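Local atomic coordinates of racemase, putative (Roseobacter denitrificans, PDB entry 3TCS), a protein that binds magnesium and may act as a racemase or hydro-lyase of the mandelate racemase and muconate lactonizing enzyme family, its natural substrate not being established. Residues Q244-D247 / D252-G255; R267-R272 / V294-A299; S54-D59 / D340-Q345. All coordinates share one frame; numbering follows the deposited sequence.

Contact 1: residues Q244-D247 / D252-G255; sequences QVTD and DVTG. With MG (magnesium ion), chain K.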
# COMPACT_ATOMS: atom_id res chain seq x y z
N GLN B 244 3.82 -9.30 -22.02
CA GLN B 244 4.43 -9.28 -23.35
C GLN B 244 5.60 -10.25 -23.38
O GLN B 244 5.79 -11.00 -24.34
CB GLN B 244 4.92 -7.88 -23.68
CG GLN B 244 5.25 -7.68 -25.15
CD GLN B 244 5.91 -6.35 -25.42
OE1 GLN B 244 5.54 -5.33 -24.83
NE2 GLN B 244 6.89 -6.34 -26.32
N VAL B 245 6.39 -10.24 -22.30
CA VAL B 245 7.55 -11.12 -22.18
C VAL B 245 7.08 -12.57 -22.10
O VAL B 245 7.58 -13.44 -22.82
CB VAL B 245 8.37 -10.76 -20.93
CG1 VAL B 245 9.60 -11.67 -20.83
CG2 VAL B 245 8.79 -9.30 -20.99
N THR B 246 6.13 -12.84 -21.21
CA THR B 246 5.59 -14.18 -21.05
C THR B 246 5.11 -14.71 -22.41
O THR B 246 5.41 -15.84 -22.79
CB THR B 246 4.41 -14.17 -20.06
OG1 THR B 246 4.86 -13.71 -18.78
CG2 THR B 246 3.81 -15.56 -19.91
N ASP B 247 4.37 -13.88 -23.14
CA ASP B 247 3.84 -14.29 -24.43
C ASP B 247 4.92 -14.55 -25.49
O ASP B 247 4.78 -15.44 -26.32
CB ASP B 247 2.84 -13.25 -24.96
CG ASP B 247 1.56 -13.21 -24.14
OD1 ASP B 247 1.26 -14.19 -23.43
OD2 ASP B 247 0.83 -12.19 -24.21
N ASP B 252 9.53 -20.28 -18.72
CA ASP B 252 8.52 -19.81 -17.78
C ASP B 252 8.89 -18.43 -17.22
O ASP B 252 10.03 -18.21 -16.82
CB ASP B 252 8.37 -20.78 -16.59
CG ASP B 252 7.62 -22.06 -16.93
OD1 ASP B 252 6.82 -22.07 -17.90
OD2 ASP B 252 7.81 -23.05 -16.21
N VAL B 253 7.92 -17.52 -17.21
CA VAL B 253 8.12 -16.18 -16.66
C VAL B 253 7.30 -16.16 -15.38
O VAL B 253 6.12 -16.54 -15.37
CB VAL B 253 7.63 -15.09 -17.62
CG1 VAL B 253 7.68 -13.72 -16.94
CG2 VAL B 253 8.51 -15.07 -18.86
N THR B 254 7.91 -15.72 -14.29
CA THR B 254 7.26 -15.73 -12.99
C THR B 254 7.24 -14.37 -12.29
O THR B 254 7.98 -13.46 -12.66
CB THR B 254 7.98 -16.72 -12.07
OG1 THR B 254 9.18 -16.12 -11.58
CG2 THR B 254 8.36 -17.98 -12.84
N GLY B 255 6.40 -14.24 -11.27
CA GLY B 255 6.34 -12.98 -10.54
C GLY B 255 5.20 -12.92 -9.54
O GLY B 255 4.41 -13.86 -9.43
MG MG K . 5.67 -17.87 -22.78
O HOH W 1 4.71 -18.09 -24.55
O HOH W 2 5.83 -20.11 -22.63
O HOH W 3 3.85 -18.20 -21.70
O HOH W 4 6.67 -17.89 -20.82

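Contact 2: residues R267-R272 / V294-A299; sequences RMIDMR and VEMARA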
# COMPACT_ATOMS: atom_id res chain seq x y z
N ARG B 267 -6.42 -9.83 -11.35
CA ARG B 267 -6.17 -9.29 -12.68
C ARG B 267 -4.97 -9.97 -13.33
O ARG B 267 -5.01 -10.35 -14.50
CB ARG B 267 -5.93 -7.79 -12.61
CG ARG B 267 -5.79 -7.13 -13.97
CD ARG B 267 -5.24 -5.72 -13.85
NE ARG B 267 -5.06 -5.10 -15.16
CZ ARG B 267 -4.25 -4.08 -15.40
NH1 ARG B 267 -3.54 -3.54 -14.42
NH2 ARG B 267 -4.16 -3.59 -16.63
N MET B 268 -3.89 -10.12 -12.57
CA MET B 268 -2.66 -10.74 -13.06
C MET B 268 -2.91 -12.17 -13.56
O MET B 268 -2.44 -12.56 -14.63
CB MET B 268 -1.60 -10.79 -11.95
CG MET B 268 -0.24 -11.30 -12.41
SD MET B 268 0.78 -11.90 -11.03
CE MET B 268 0.77 -10.47 -9.94
N ILE B 269 -3.65 -12.93 -12.77
CA ILE B 269 -3.96 -14.31 -13.12
C ILE B 269 -4.96 -14.41 -14.27
O ILE B 269 -4.77 -15.21 -15.19
CB ILE B 269 -4.45 -15.07 -11.86
CG1 ILE B 269 -3.29 -15.19 -10.87
CG2 ILE B 269 -4.98 -16.46 -12.25
CD1 ILE B 269 -3.64 -15.82 -9.53
N ASP B 270 -6.00 -13.60 -14.23
CA ASP B 270 -7.01 -13.60 -15.29
C ASP B 270 -6.38 -13.31 -16.65
O ASP B 270 -6.75 -13.93 -17.66
CB ASP B 270 -8.10 -12.55 -15.02
CG ASP B 270 -9.01 -12.91 -13.86
OD1 ASP B 270 -8.88 -14.02 -13.30
OD2 ASP B 270 -9.86 -12.07 -13.50
N MET B 271 -5.44 -12.37 -16.69
CA MET B 271 -4.80 -12.00 -17.95
C MET B 271 -3.61 -12.89 -18.30
O MET B 271 -2.99 -12.72 -19.36
CB MET B 271 -4.35 -10.53 -17.90
CG MET B 271 -3.15 -10.26 -17.00
SD MET B 271 -2.84 -8.49 -16.73
CE MET B 271 -1.94 -8.06 -18.24
N ARG B 272 -3.30 -13.83 -17.42
CA ARG B 272 -2.19 -14.76 -17.61
C ARG B 272 -0.89 -13.99 -17.87
O ARG B 272 -0.16 -14.29 -18.82
CB ARG B 272 -2.49 -15.70 -18.78
CG ARG B 272 -3.78 -16.50 -18.62
CD ARG B 272 -3.68 -17.57 -17.53
NE ARG B 272 -4.77 -18.53 -17.62
CZ ARG B 272 -5.98 -18.37 -17.09
NH1 ARG B 272 -6.28 -17.28 -16.39
NH2 ARG B 272 -6.91 -19.31 -17.27
N VAL B 294 -3.75 -18.82 -4.06
CA VAL B 294 -3.50 -20.20 -4.46
C VAL B 294 -4.71 -20.75 -5.22
O VAL B 294 -4.56 -21.45 -6.23
CB VAL B 294 -3.22 -21.10 -3.24
CG1 VAL B 294 -3.23 -22.57 -3.63
CG2 VAL B 294 -1.87 -20.73 -2.63
N GLU B 295 -5.91 -20.44 -4.74
CA GLU B 295 -7.13 -20.90 -5.39
C GLU B 295 -7.33 -20.22 -6.75
O GLU B 295 -7.75 -20.86 -7.72
CB GLU B 295 -8.33 -20.66 -4.48
CG GLU B 295 -9.70 -21.00 -5.08
CD GLU B 295 -9.80 -22.41 -5.65
OE1 GLU B 295 -9.14 -23.34 -5.14
OE2 GLU B 295 -10.57 -22.59 -6.63
N MET B 296 -7.04 -18.92 -6.84
CA MET B 296 -7.16 -18.21 -8.12
C MET B 296 -6.28 -18.93 -9.13
O MET B 296 -6.69 -19.19 -10.26
CB MET B 296 -6.67 -16.77 -8.02
CG MET B 296 -7.48 -15.84 -7.15
SD MET B 296 -6.66 -14.23 -7.10
CE MET B 296 -7.65 -13.40 -5.84
N ALA B 297 -5.05 -19.21 -8.71
CA ALA B 297 -4.08 -19.88 -9.57
C ALA B 297 -4.52 -21.30 -9.90
O ALA B 297 -4.45 -21.72 -11.06
CB ALA B 297 -2.72 -19.91 -8.88
N ARG B 298 -4.97 -22.03 -8.89
CA ARG B 298 -5.40 -23.41 -9.08
C ARG B 298 -6.50 -23.51 -10.14
O ARG B 298 -6.39 -24.29 -11.09
CB ARG B 298 -5.90 -24.01 -7.77
CG ARG B 298 -6.19 -25.51 -7.86
CD ARG B 298 -7.28 -25.93 -6.86
NE ARG B 298 -8.54 -25.24 -7.14
CZ ARG B 298 -9.29 -25.44 -8.22
NH1 ARG B 298 -8.92 -26.32 -9.14
NH2 ARG B 298 -10.40 -24.74 -8.39
N ALA B 299 -7.54 -22.70 -9.99
CA ALA B 299 -8.65 -22.73 -10.94
C ALA B 299 -8.19 -22.39 -12.36
O ALA B 299 -8.76 -22.88 -13.34
CB ALA B 299 -9.74 -21.75 -10.50

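Contact 3: residues S54-D59 / D340-Q345; sequences STYHAD and DYYPWQ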
# COMPACT_ATOMS: atom_id res chain seq x y z
N SER B 54 5.99 -9.63 8.51
CA SER B 54 7.03 -9.64 7.48
C SER B 54 8.31 -8.98 7.99
O SER B 54 8.25 -8.05 8.78
CB SER B 54 6.55 -8.88 6.24
OG SER B 54 7.59 -8.82 5.28
N THR B 55 9.46 -9.46 7.52
CA THR B 55 10.74 -8.86 7.91
C THR B 55 10.91 -7.49 7.23
O THR B 55 10.20 -7.18 6.27
CB THR B 55 11.92 -9.76 7.49
OG1 THR B 55 11.74 -10.18 6.13
CG2 THR B 55 12.02 -10.99 8.39
N TYR B 56 11.85 -6.70 7.76
CA TYR B 56 12.19 -5.36 7.27
C TYR B 56 11.29 -4.26 7.82
O TYR B 56 10.09 -4.21 7.54
CB TYR B 56 12.21 -5.34 5.74
CG TYR B 56 13.19 -6.33 5.19
CD1 TYR B 56 14.55 -6.23 5.49
CD2 TYR B 56 12.77 -7.43 4.43
CE1 TYR B 56 15.46 -7.19 5.07
CE2 TYR B 56 13.67 -8.40 4.00
CZ TYR B 56 15.01 -8.28 4.32
OH TYR B 56 15.91 -9.23 3.91
N HIS B 57 11.90 -3.38 8.61
CA HIS B 57 11.20 -2.30 9.29
C HIS B 57 10.03 -2.92 10.06
O HIS B 57 8.93 -2.36 10.13
CB HIS B 57 10.70 -1.25 8.28
CG HIS B 57 11.81 -0.65 7.45
ND1 HIS B 57 13.03 -0.30 7.99
CD2 HIS B 57 11.88 -0.36 6.13
CE1 HIS B 57 13.80 0.18 7.03
NE2 HIS B 57 13.13 0.16 5.90
N ALA B 58 10.30 -4.08 10.65
CA ALA B 58 9.31 -4.82 11.44
C ALA B 58 8.82 -4.03 12.64
O ALA B 58 7.71 -4.27 13.13
CB ALA B 58 9.89 -6.15 11.90
N ASP B 59 9.63 -3.11 13.13
CA ASP B 59 9.21 -2.31 14.27
C ASP B 59 8.03 -1.43 13.86
O ASP B 59 7.07 -1.25 14.62
CB ASP B 59 10.38 -1.49 14.83
CG ASP B 59 10.99 -0.55 13.80
OD1 ASP B 59 11.22 -0.97 12.65
OD2 ASP B 59 11.26 0.61 14.17
N ASP B 340 26.81 -12.16 6.63
CA ASP B 340 27.30 -10.91 6.07
C ASP B 340 26.17 -10.20 5.34
O ASP B 340 26.20 -8.98 5.15
CB ASP B 340 28.46 -11.16 5.09
CG ASP B 340 28.02 -11.88 3.83
OD1 ASP B 340 27.54 -13.03 3.93
OD2 ASP B 340 28.15 -11.30 2.73
N TYR B 341 25.17 -10.97 4.93
CA TYR B 341 24.03 -10.42 4.20
C TYR B 341 22.81 -10.27 5.11
O TYR B 341 22.12 -9.25 5.05
CB TYR B 341 23.67 -11.33 3.03
CG TYR B 341 22.77 -10.68 2.01
CD1 TYR B 341 23.30 -9.85 1.02
CD2 TYR B 341 21.39 -10.86 2.05
CE1 TYR B 341 22.47 -9.22 0.09
CE2 TYR B 341 20.55 -10.23 1.13
CZ TYR B 341 21.10 -9.41 0.15
OH TYR B 341 20.28 -8.80 -0.77
N TYR B 342 22.55 -11.28 5.93
CA TYR B 342 21.42 -11.26 6.86
C TYR B 342 21.94 -11.47 8.28
O TYR B 342 21.74 -12.53 8.87
CB TYR B 342 20.42 -12.38 6.54
CG TYR B 342 19.69 -12.26 5.22
CD1 TYR B 342 19.05 -11.08 4.85
CD2 TYR B 342 19.57 -13.37 4.38
CE1 TYR B 342 18.30 -11.01 3.67
CE2 TYR B 342 18.82 -13.31 3.20
CZ TYR B 342 18.19 -12.12 2.86
OH TYR B 342 17.40 -12.08 1.73
N PRO B 343 22.60 -10.46 8.86
CA PRO B 343 23.13 -10.61 10.23
C PRO B 343 22.05 -10.85 11.29
O PRO B 343 22.28 -11.56 12.27
CB PRO B 343 23.87 -9.29 10.45
CG PRO B 343 23.07 -8.32 9.64
CD PRO B 343 22.83 -9.09 8.36
N TRP B 344 20.88 -10.27 11.08
CA TRP B 344 19.77 -10.38 12.00
C TRP B 344 19.05 -11.73 12.07
O TRP B 344 18.24 -11.95 12.97
CB TRP B 344 18.74 -9.30 11.68
CG TRP B 344 18.31 -9.33 10.25
CD1 TRP B 344 18.79 -8.55 9.23
CD2 TRP B 344 17.36 -10.22 9.66
NE1 TRP B 344 18.19 -8.91 8.04
CE2 TRP B 344 17.31 -9.93 8.28
CE3 TRP B 344 16.54 -11.25 10.16
CZ2 TRP B 344 16.47 -10.62 7.40
CZ3 TRP B 344 15.71 -11.93 9.28
CH2 TRP B 344 15.68 -11.62 7.92
N GLN B 345 19.30 -12.64 11.13
CA GLN B 345 18.60 -13.92 11.18
C GLN B 345 19.29 -14.97 12.03
O GLN B 345 18.79 -16.08 12.21
CB GLN B 345 18.35 -14.47 9.77
CG GLN B 345 19.58 -14.86 8.98
CD GLN B 345 19.21 -15.39 7.61
OE1 GLN B 345 18.19 -15.00 7.04
NE2 GLN B 345 20.04 -16.26 7.06
O HOH W 5 14.90 -11.05 2.45

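Contact 1: residues Q244-D247 / D252-G255
This contact lies in a beta-alpha-beta unit of the barrel, where V245 and T246 of helix 239-248 pack against V253 of strand 252-255. The backbones come nearest at T246 and V253, whose CA atoms are 5.4 Å apart. V253 points its CB at the helix and gives the largest share of the buried surface. T246 OG1 sits against its branch point, 3.3 Å from V253 CB, and nearly as close to V253 CG1. V253 CG2 lies 3.8 Å from T246 CA. Beside this, V245 CG1 meets V253 CG2 at 4.1 Å, the two side chains crossing at about a right angle. The T246 torsion (chi1 -61°) sets OG1 beside its own backbone N, with CG2 anti to that N. The hydroxyl is hydrogen-bonded to A273 O, so it is satisfied although it rests on an apolar neighbour.

T246 O binds a magnesium ion at 2.0 Å. Four waters and L249 O complete six ligands, and water 2 lies across the metal from T246 O. Water 1 also makes a weak bond to D247 O. This ion is separate from the D205, E231 and E257 site that lies by a bound D-alanine. The packing is that of a parallel beta-alpha-beta crossover in a TIM barrel, here with a peripheral magnesium at the end of the helix.

Contact 2: residues R267-R272 / V294-A299
I269, M296 and A297 carry this contact between two outer helices, 262-270 and 287-300. I269 gives the most surface and points toward the other helix. Its CD1 does most of the touching, 3.5 Å from M296 CB and 3.8 Å from A297 N. The A297 methyl flanks the same atom, with CB 4.2 Å from I269 CD1. I269 CG2 lies over the backbone, 3.8 Å from M296 O. The split follows from the I269 torsions. CG1 stands beside the backbone N (chi1 -67°), and the extended second torsion carries CD1 outward to the other helix.

M296 starts toward I269 but its end runs off. Its chain is extended beyond CG and passes I269 at about a right angle, to pack on W265 and Q266 one turn earlier in helix 262-270. The contact is therefore apolar and small, with one isoleucine set against a methionine stem and an alanine.

Just beyond, helix 262-270 ends in a Schellman motif, with R272 at positive phi. I269 O accepts from R272 N and also from R272 NH1 at 2.8 Å, from opposite faces of the carbonyl plane. On helix 287-300, R298, one turn after E295, holds its carboxylate in a side-on salt bridge through NE and NH2. Such side-by-side packing of successive outer helices is typical of the helical layer of a TIM barrel.

Contact 3: residues S54-D59 / D340-Q345
The Y56 and W344 rings form an offset edge-to-face pair, with the edge of W344 toward the face of Y56. Their planes stand at 85° and the centroids of the phenol and the six-membered ring are 5.9 Å apart. T55 CB lies over one face of Y56, near the rim. At the Y56 edge, close to its plane, comes Y342 CE1, a tight 3.0 Å from Y56 OH. Y342 in turn has Y341 CD2 over the centre of one face, and Y342 CB lies toward the rim of one face of W344.

T55 completes the join: its CG2 is 3.7 Å from W344 CH2. W344 has its CG between the backbone N and the carbonyl carbon (chi1 54°), with the indole reaching toward the 54-59 segment. Water 5 hydrogen-bonds Y342 OH at 2.8 Å; its separation from Y56 OH is too short to be trusted. Y342 OH also bonds weakly to A309 O of the ligand pocket. T55 OG1 is hydrogen-bonded to N310 in the barrel domain.

The Y342 side chain lies about 6 Å from a bound D-alanine, between nearest atoms. The cluster joins an N-terminal-domain loop to a barrel loop beside that pocket, the interface between capping domain and barrel, as in the enolase superfamily.

From the N terminus, the chain first passes 54-59 in the N-terminal domain. Its partner, 340-345, comes 281 residues later, so contact 3 closes the long loop that holds the other two. Contact 1 comes next and closes a short loop, its segments five residues apart at their nearest ends, joining helix 239-248 to the following strand. Contact 2 opens after it and spans strand 276-277 to join helices 262-270 and 287-300. Contacts 1 and 2 are thus in series, both nested inside contact 3, and none cross. The centres of contacts 1 and 2 are 14 Å apart, on one side of the chain's centre. Contact 3 lies on the opposite side and ties the two domains together, while the others hold neighbouring barrel elements.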